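Local coordinates for surface presentation of antigens protein SpaS (Shigella flexneri, PDB 2VT1) that is required for surface presentation of invasion plasmid antigens, for secretion of the three Ipa proteins and for host invasion, as a type III secretion exporter family member, at residues H3-I8 and I20-T25; A15-I20 and E66-V71. One frame throughout, in Å; residues are numbered along the deposited sequence.

Both contacts lie in the cytoplasmic domain of this membrane protein, with centres about 14 Å apart. Interaction 1 joins strands 4-9 and 19-25 as a hairpin; interaction 2 sets the connection entering the second strand against the start of helix 68-80. I20 belongs to both, although it touches nothing across interaction 2. Along the chain the segments alternate: 3-8, 15-20, 20-25, then 66-71. I8 joins them physically, its CG2 lying 3.8 Å from P18 CB and 4.0 Å from V71 CG1. The C-terminal helix is thereby packed, through I8 and P18, on the far end of the hairpin from H3, so that the two contacts share apolar packing around I8.

Interaction 1: residues H3-I8 and I20-T25; sequences HIAIGI and ISLIET
I6 shows how the two strands meet on one face of the sheet. Its CB lies near L22 O, and there the branches divide. CG2, anti to the backbone N, keeps close to that oxygen and reaches I20 CG2 at 3.8 Å, the two side chains crossing obliquely. CG1 turns to the other side, and chi2 of -80° swings CD1 toward I23, where it comes within 3.6 Å of I23 CG2. I6 and I23 run side by side in the same direction, so this pair packs along its flanks. Further on, I8 CD1 reaches I20 CG1 at 4.1 Å.

The frame is an antiparallel beta hairpin, its axes 4.6 Å apart with 173° between their N-to-C directions. A5 and E24 form a regular hydrogen-bonded pair: A5 N to E24 O is 2.9 Å, and the return bond from E24 N approaches A5 O within the carbonyl plane. G7 N also donates to L22 O, at 3.0 Å, but G7 O receives its bond from S21 N, far above the carbonyl plane (56°). Because I8 pairs with I20 and S21 has a nearly helical psi, S21 is the extra residue of what is consistent with a classic beta bulge.

L22 extends to the opposite face from I6. Its CG, in the crowded position between backbone N and carbonyl carbon, leans on the glycine backbone, 3.7 Å from G7 N, and CD1 comes near A5 O. S21 OG, also in the crowded position, lies 3.2 Å from G7 C; its hydrogen bond goes instead to a polar side chain of the chain of another protein. That chain adds a strand antiparallel to I6, G7 and I8, while Y54 of helix 47-56 packs on I4, I23 and T25.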
ATOM      1  N   HIS B   3      13.875  -2.172  -0.421  1.00 28.57           N
ATOM      2  CA  HIS B   3      12.519  -2.721  -0.449  1.00 24.95           C
ATOM      3  C   HIS B   3      11.520  -1.735   0.118  1.00 22.36           C
ATOM      4  O   HIS B   3      11.776  -1.100   1.142  1.00 20.92           O
ATOM      5  CB  HIS B   3      12.438  -4.041   0.304  1.00 23.26           C
ATOM      6  CG  HIS B   3      13.296  -5.108  -0.284  1.00 22.28           C
ATOM      7  ND1 HIS B   3      14.457  -5.542   0.316  1.00 23.76           N
ATOM      8  CD2 HIS B   3      13.180  -5.808  -1.437  1.00 20.93           C
ATOM      9  CE1 HIS B   3      15.018  -6.467  -0.440  1.00 22.67           C
ATOM     10  NE2 HIS B   3      14.256  -6.655  -1.504  1.00 25.38           N
ATOM     11  N   ILE B   4      10.397  -1.610  -0.583  1.00 19.95           N
ATOM     12  CA  ILE B   4       9.331  -0.665  -0.235  1.00 20.10           C
ATOM     13  C   ILE B   4       7.958  -1.383  -0.200  1.00 19.72           C
ATOM     14  O   ILE B   4       7.659  -2.232  -1.037  1.00 20.29           O
ATOM     15  CB  ILE B   4       9.260   0.505  -1.251  1.00 19.32           C
ATOM     16  CG1 ILE B   4      10.537   1.347  -1.226  1.00 19.83           C
ATOM     17  CG2 ILE B   4       8.057   1.385  -0.966  1.00 21.37           C
ATOM     18  CD1 ILE B   4      10.700   2.238  -2.441  1.00 13.31           C
ATOM     19  N   ALA B   5       7.139  -1.049   0.787  1.00 18.55           N
ATOM     20  CA  ALA B   5       5.765  -1.530   0.845  1.00 18.94           C
ATOM     21  C   ALA B   5       4.862  -0.342   1.150  1.00 17.78           C
ATOM     22  O   ALA B   5       5.081   0.364   2.128  1.00 18.57           O
ATOM     23  CB  ALA B   5       5.620  -2.595   1.914  1.00 18.99           C
ATOM     24  N   ILE B   6       3.870  -0.107   0.297  1.00 16.64           N
ATOM     25  CA  ILE B   6       2.894   0.964   0.527  1.00 15.96           C
ATOM     26  C   ILE B   6       1.507   0.331   0.537  1.00 16.24           C
ATOM     27  O   ILE B   6       1.064  -0.321  -0.433  1.00 15.08           O
ATOM     28  CB  ILE B   6       2.947   2.101  -0.553  1.00 16.61           C
ATOM     29  CG1 ILE B   6       4.392   2.468  -0.946  1.00 14.69           C
ATOM     30  CG2 ILE B   6       2.125   3.330  -0.096  1.00 14.88           C
ATOM     31  CD1 ILE B   6       5.171   3.412  -0.001  1.00 14.98           C
ATOM     32  N   GLY B   7       0.833   0.498   1.663  1.00 15.73           N
ATOM     33  CA  GLY B   7      -0.499   0.002   1.824  1.00 15.78           C
ATOM     34  C   GLY B   7      -1.456   1.024   1.257  1.00 14.75           C
ATOM     35  O   GLY B   7      -1.254   2.222   1.431  1.00 15.15           O
ATOM     36  N   ILE B   8      -2.488   0.549   0.570  1.00 15.54           N
ATOM     37  CA  ILE B   8      -3.481   1.429  -0.047  1.00 15.88           C
ATOM     38  C   ILE B   8      -4.908   1.042   0.338  1.00 17.69           C
ATOM     39  O   ILE B   8      -5.344  -0.095   0.172  1.00 17.37           O
ATOM     40  CB  ILE B   8      -3.370   1.451  -1.580  1.00 16.19           C
ATOM     41  CG1 ILE B   8      -1.964   1.834  -2.021  1.00 17.82           C
ATOM     42  CG2 ILE B   8      -4.375   2.428  -2.166  1.00 15.23           C
ATOM     43  CD1 ILE B   8      -1.630   3.264  -1.829  1.00 15.28           C
ATOM     44  N   ILE B  20      -3.036   6.230   1.850  1.00 20.20           N
ATOM     45  CA  ILE B  20      -1.867   5.436   2.247  1.00 19.62           C
ATOM     46  C   ILE B  20      -1.938   5.035   3.725  1.00 20.58           C
ATOM     47  O   ILE B  20      -1.858   5.889   4.601  1.00 18.50           O
ATOM     48  CB  ILE B  20      -0.546   6.204   2.002  1.00 19.11           C
ATOM     49  CG1 ILE B  20      -0.318   6.403   0.495  1.00 20.06           C
ATOM     50  CG2 ILE B  20       0.639   5.455   2.683  1.00 14.26           C
ATOM     51  CD1 ILE B  20       0.770   7.402   0.147  1.00 20.41           C
ATOM     52  N   SER B  21      -2.077   3.733   3.970  1.00 21.71           N
ATOM     53  CA  SER B  21      -2.230   3.154   5.311  1.00 23.50           C
ATOM     54  C   SER B  21      -0.922   2.676   5.960  1.00 24.05           C
ATOM     55  O   SER B  21      -0.881   2.387   7.154  1.00 27.86           O
ATOM     56  CB  SER B  21      -3.160   1.953   5.229  1.00 23.62           C
ATOM     57  OG  SER B  21      -2.720   1.045   4.229  1.00 27.18           O
ATOM     58  N   LEU B  22       0.137   2.556   5.174  1.00 22.94           N
ATOM     59  CA  LEU B  22       1.414   2.135   5.712  1.00 21.34           C
ATOM     60  C   LEU B  22       2.506   2.414   4.697  1.00 19.25           C
ATOM     61  O   LEU B  22       2.286   2.384   3.488  1.00 19.43           O
ATOM     62  CB  LEU B  22       1.376   0.648   6.144  1.00 22.10           C
ATOM     63  CG  LEU B  22       1.454  -0.512   5.136  1.00 18.09           C
ATOM     64  CD1 LEU B  22       2.894  -0.855   4.794  1.00 16.91           C
ATOM     65  CD2 LEU B  22       0.771  -1.734   5.694  1.00 19.07           C
ATOM     66  N   ILE B  23       3.673   2.744   5.208  1.00 17.62           N
ATOM     67  CA  ILE B  23       4.866   2.827   4.397  1.00 18.10           C
ATOM     68  C   ILE B  23       5.992   2.184   5.177  1.00 18.51           C
ATOM     69  O   ILE B  23       6.380   2.683   6.230  1.00 17.45           O
ATOM     70  CB  ILE B  23       5.280   4.268   4.081  1.00 17.78           C
ATOM     71  CG1 ILE B  23       4.146   5.030   3.375  1.00 17.94           C
ATOM     72  CG2 ILE B  23       6.547   4.259   3.217  1.00 17.26           C
ATOM     73  CD1 ILE B  23       4.545   6.417   2.864  1.00 14.26           C
ATOM     74  N   GLU B  24       6.508   1.075   4.663  1.00 17.34           N
ATOM     75  CA  GLU B  24       7.649   0.416   5.292  1.00 18.87           C
ATOM     76  C   GLU B  24       8.724   0.161   4.234  1.00 18.48           C
ATOM     77  O   GLU B  24       8.438   0.171   3.040  1.00 17.30           O
ATOM     78  CB  GLU B  24       7.233  -0.896   5.964  1.00 17.83           C
ATOM     79  CG  GLU B  24       6.130  -0.755   7.002  1.00 19.32           C
ATOM     80  CD  GLU B  24       6.549   0.024   8.243  1.00 26.56           C
ATOM     81  OE1 GLU B  24       7.746  -0.005   8.606  1.00 30.66           O
ATOM     82  OE2 GLU B  24       5.672   0.647   8.877  1.00 28.37           O
ATOM     83  N   THR B  25       9.962  -0.031   4.681  1.00 17.50           N
ATOM     84  CA  THR B  25      11.077  -0.237   3.787  1.00 17.96           C
ATOM     85  C   THR B  25      11.921  -1.419   4.264  1.00 19.38           C
ATOM     86  O   THR B  25      11.847  -1.834   5.422  1.00 18.08           O
ATOM     87  CB  THR B  25      12.008   1.030   3.720  1.00 19.83           C
ATOM     88  OG1 THR B  25      12.594   1.277   5.011  1.00 20.97           O
ATOM     89  CG2 THR B  25      11.239   2.268   3.280  1.00 18.71           C
TER

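Interaction 2: residues A15-I20 and E66-V71; sequences APAPFI and EHLDEV
L68 lays its forked end over the P16-A17 backbone, the A17 methyl and the edge of the P18 ring. CG is anti to the backbone N (chi1 -160°) and chi2 of 179° continues the extension, so the side chain stretches from the first turn of helix 68-80 across to the connection. Its branches then part. CD2 rests against both P16 O (3.5 Å) and P18 CD (3.7 Å). CD1 turns to A17, while CG itself lies 3.8 Å from A17 CA and 4.0 Å from A17 CB. The P18 ring and L68 cross at about a right angle, the isobutyl group meeting the ring at CD.

The next corners of that ring belong to V71, one turn later. V71 CG1, anti to its own backbone N (chi1 173°), touches P18 CG at 3.6 Å and P18 CB at 3.7 Å. The two groups slide past each other in opposite directions. P18 thus spans both helix residues, CD against L68 and CG with CB against V71. L68 and V71 are three residues apart and so fall on the same side of the helix, whose opening turn carries the backbone bond from V71 N to H67 O, 3.2 Å.

The contact brings the connection leading into strand 19-25 onto the N-terminal turn of the C-terminal helix. I8 of strand 4-9 and L49 of helix 47-56 extend the packing around V71, while a backbone hydrogen bond ties P18 to V63. No hydrogen bond joins the two segments, which bury 192 Å² between them; the contact is van der Waals throughout, a methyl on P16 O included, so it is non-directional and would probably tolerate small sliding of the helix better than a hydrogen bond would.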
ATOM      1  N   ALA B  15     -13.417  10.430  -0.087  1.00 33.60           N
ATOM      2  CA  ALA B  15     -12.681  11.231  -1.049  1.00 32.42           C
ATOM      3  C   ALA B  15     -12.355  10.388  -2.272  1.00 32.43           C
ATOM      4  O   ALA B  15     -12.314   9.157  -2.195  1.00 31.37           O
ATOM      5  CB  ALA B  15     -11.419  11.798  -0.433  1.00 32.65           C
ATOM      6  N   PRO B  16     -12.138  11.056  -3.416  1.00 32.46           N
ATOM      7  CA  PRO B  16     -11.864  10.370  -4.678  1.00 31.32           C
ATOM      8  C   PRO B  16     -10.420   9.890  -4.768  1.00 29.52           C
ATOM      9  O   PRO B  16     -10.063   9.165  -5.690  1.00 30.84           O
ATOM     10  CB  PRO B  16     -12.165  11.440  -5.734  1.00 31.42           C
ATOM     11  CG  PRO B  16     -11.919  12.737  -5.046  1.00 32.04           C
ATOM     12  CD  PRO B  16     -12.201  12.522  -3.576  1.00 31.93           C
ATOM     13  N   ALA B  17      -9.605  10.282  -3.799  1.00 28.15           N
ATOM     14  CA  ALA B  17      -8.216   9.862  -3.748  1.00 26.15           C
ATOM     15  C   ALA B  17      -8.050   8.658  -2.834  1.00 24.56           C
ATOM     16  O   ALA B  17      -8.684   8.598  -1.777  1.00 23.81           O
ATOM     17  CB  ALA B  17      -7.353  11.000  -3.254  1.00 26.02           C
ATOM     18  N   PRO B  18      -7.194   7.697  -3.242  1.00 22.74           N
ATOM     19  CA  PRO B  18      -6.774   6.574  -2.385  1.00 22.68           C
ATOM     20  C   PRO B  18      -6.039   7.064  -1.141  1.00 20.69           C
ATOM     21  O   PRO B  18      -5.592   8.184  -1.111  1.00 21.32           O
ATOM     22  CB  PRO B  18      -5.828   5.763  -3.293  1.00 22.40           C
ATOM     23  CG  PRO B  18      -6.221   6.138  -4.695  1.00 22.84           C
ATOM     24  CD  PRO B  18      -6.648   7.589  -4.605  1.00 23.22           C
ATOM     25  N   PHE B  19      -5.905   6.221  -0.132  1.00 20.86           N
ATOM     26  CA  PHE B  19      -5.332   6.626   1.148  1.00 21.25           C
ATOM     27  C   PHE B  19      -4.195   5.673   1.510  1.00 20.52           C
ATOM     28  O   PHE B  19      -4.359   4.462   1.442  1.00 20.59           O
ATOM     29  CB  PHE B  19      -6.432   6.592   2.216  1.00 22.28           C
ATOM     30  CG  PHE B  19      -5.948   6.779   3.635  1.00 22.60           C
ATOM     31  CD1 PHE B  19      -6.037   8.008   4.253  1.00 21.21           C
ATOM     32  CD2 PHE B  19      -5.463   5.717   4.360  1.00 21.37           C
ATOM     33  CE1 PHE B  19      -5.625   8.184   5.554  1.00 25.71           C
ATOM     34  CE2 PHE B  19      -5.042   5.887   5.675  1.00 25.17           C
ATOM     35  CZ  PHE B  19      -5.135   7.116   6.273  1.00 24.36           C
ATOM     36  N   ILE B  20      -3.036   6.230   1.850  1.00 20.20           N
ATOM     37  CA  ILE B  20      -1.867   5.436   2.247  1.00 19.62           C
ATOM     38  C   ILE B  20      -1.938   5.035   3.725  1.00 20.58           C
ATOM     39  O   ILE B  20      -1.858   5.889   4.601  1.00 18.50           O
ATOM     40  CB  ILE B  20      -0.546   6.204   2.002  1.00 19.11           C
ATOM     41  CG1 ILE B  20      -0.318   6.403   0.495  1.00 20.06           C
ATOM     42  CG2 ILE B  20       0.639   5.455   2.683  1.00 14.26           C
ATOM     43  CD1 ILE B  20       0.770   7.402   0.147  1.00 20.41           C
ATOM     44  N   GLU B  66      -1.716  14.629  -8.034  1.00 30.49           N
ATOM     45  CA  GLU B  66      -0.762  14.308  -9.085  1.00 30.05           C
ATOM     46  C   GLU B  66      -0.636  12.800  -9.343  1.00 29.05           C
ATOM     47  O   GLU B  66      -0.401  12.386 -10.471  1.00 26.02           O
ATOM     48  CB  GLU B  66       0.610  14.910  -8.739  1.00 30.77           C
ATOM     49  N   HIS B  67      -0.797  11.980  -8.302  1.00 28.99           N
ATOM     50  CA  HIS B  67      -0.510  10.539  -8.412  1.00 27.76           C
ATOM     51  C   HIS B  67      -1.764   9.699  -8.253  1.00 26.20           C
ATOM     52  O   HIS B  67      -1.711   8.480  -8.316  1.00 24.87           O
ATOM     53  CB  HIS B  67       0.517  10.103  -7.368  1.00 27.59           C
ATOM     54  CG  HIS B  67       1.734  10.967  -7.326  1.00 31.48           C
ATOM     55  ND1 HIS B  67       2.127  11.644  -6.191  1.00 36.07           N
ATOM     56  CD2 HIS B  67       2.639  11.286  -8.284  1.00 34.79           C
ATOM     57  CE1 HIS B  67       3.224  12.334  -6.448  1.00 32.75           C
ATOM     58  NE2 HIS B  67       3.556  12.133  -7.709  1.00 33.15           N
ATOM     59  N   LEU B  68      -2.882  10.374  -8.062  1.00 23.90           N
ATOM     60  CA  LEU B  68      -4.158   9.735  -7.816  1.00 24.59           C
ATOM     61  C   LEU B  68      -4.551   8.653  -8.848  1.00 23.98           C
ATOM     62  O   LEU B  68      -4.892   7.525  -8.489  1.00 24.00           O
ATOM     63  CB  LEU B  68      -5.206  10.836  -7.794  1.00 24.98           C
ATOM     64  CG  LEU B  68      -6.543  10.578  -7.120  1.00 28.10           C
ATOM     65  CD1 LEU B  68      -7.388  11.842  -7.231  1.00 29.65           C
ATOM     66  CD2 LEU B  68      -7.254   9.374  -7.731  1.00 28.58           C
ATOM     67  N   ASP B  69      -4.538   9.012 -10.123  1.00 23.83           N
ATOM     68  CA  ASP B  69      -4.939   8.098 -11.204  1.00 23.86           C
ATOM     69  C   ASP B  69      -3.978   6.919 -11.382  1.00 20.59           C
ATOM     70  O   ASP B  69      -4.382   5.823 -11.724  1.00 20.80           O
ATOM     71  CB  ASP B  69      -5.013   8.864 -12.533  1.00 25.66           C
ATOM     72  CG  ASP B  69      -6.430   9.253 -12.921  1.00 31.41           C
ATOM     73  OD1 ASP B  69      -6.671  10.466 -13.117  1.00 39.01           O
ATOM     74  OD2 ASP B  69      -7.305   8.359 -13.030  1.00 33.15           O
ATOM     75  N   GLU B  70      -2.693   7.154 -11.182  1.00 20.81           N
ATOM     76  CA  GLU B  70      -1.696   6.082 -11.280  1.00 20.66           C
ATOM     77  C   GLU B  70      -1.940   5.027 -10.206  1.00 19.70           C
ATOM     78  O   GLU B  70      -1.661   3.849 -10.417  1.00 19.09           O
ATOM     79  CB  GLU B  70      -0.280   6.649 -11.148  1.00 21.19           C
ATOM     80  CG  GLU B  70       0.818   5.622 -11.384  1.00 25.65           C
ATOM     81  CD  GLU B  70       2.213   6.230 -11.438  1.00 29.68           C
ATOM     82  OE1 GLU B  70       2.340   7.472 -11.306  1.00 31.28           O
ATOM     83  OE2 GLU B  70       3.183   5.457 -11.615  1.00 30.83           O
ATOM     84  N   VAL B  71      -2.460   5.456  -9.052  1.00 18.72           N
ATOM     85  CA  VAL B  71      -2.752   4.532  -7.961  1.00 18.06           C
ATOM     86  C   VAL B  71      -4.102   3.878  -8.188  1.00 16.80           C
ATOM     87  O   VAL B  71      -4.267   2.684  -8.023  1.00 16.07           O
ATOM     88  CB  VAL B  71      -2.727   5.239  -6.585  1.00 17.78           C
ATOM     89  CG1 VAL B  71      -3.209   4.296  -5.505  1.00 17.87           C
ATOM     90  CG2 VAL B  71      -1.309   5.718  -6.264  1.00 17.54           C
TER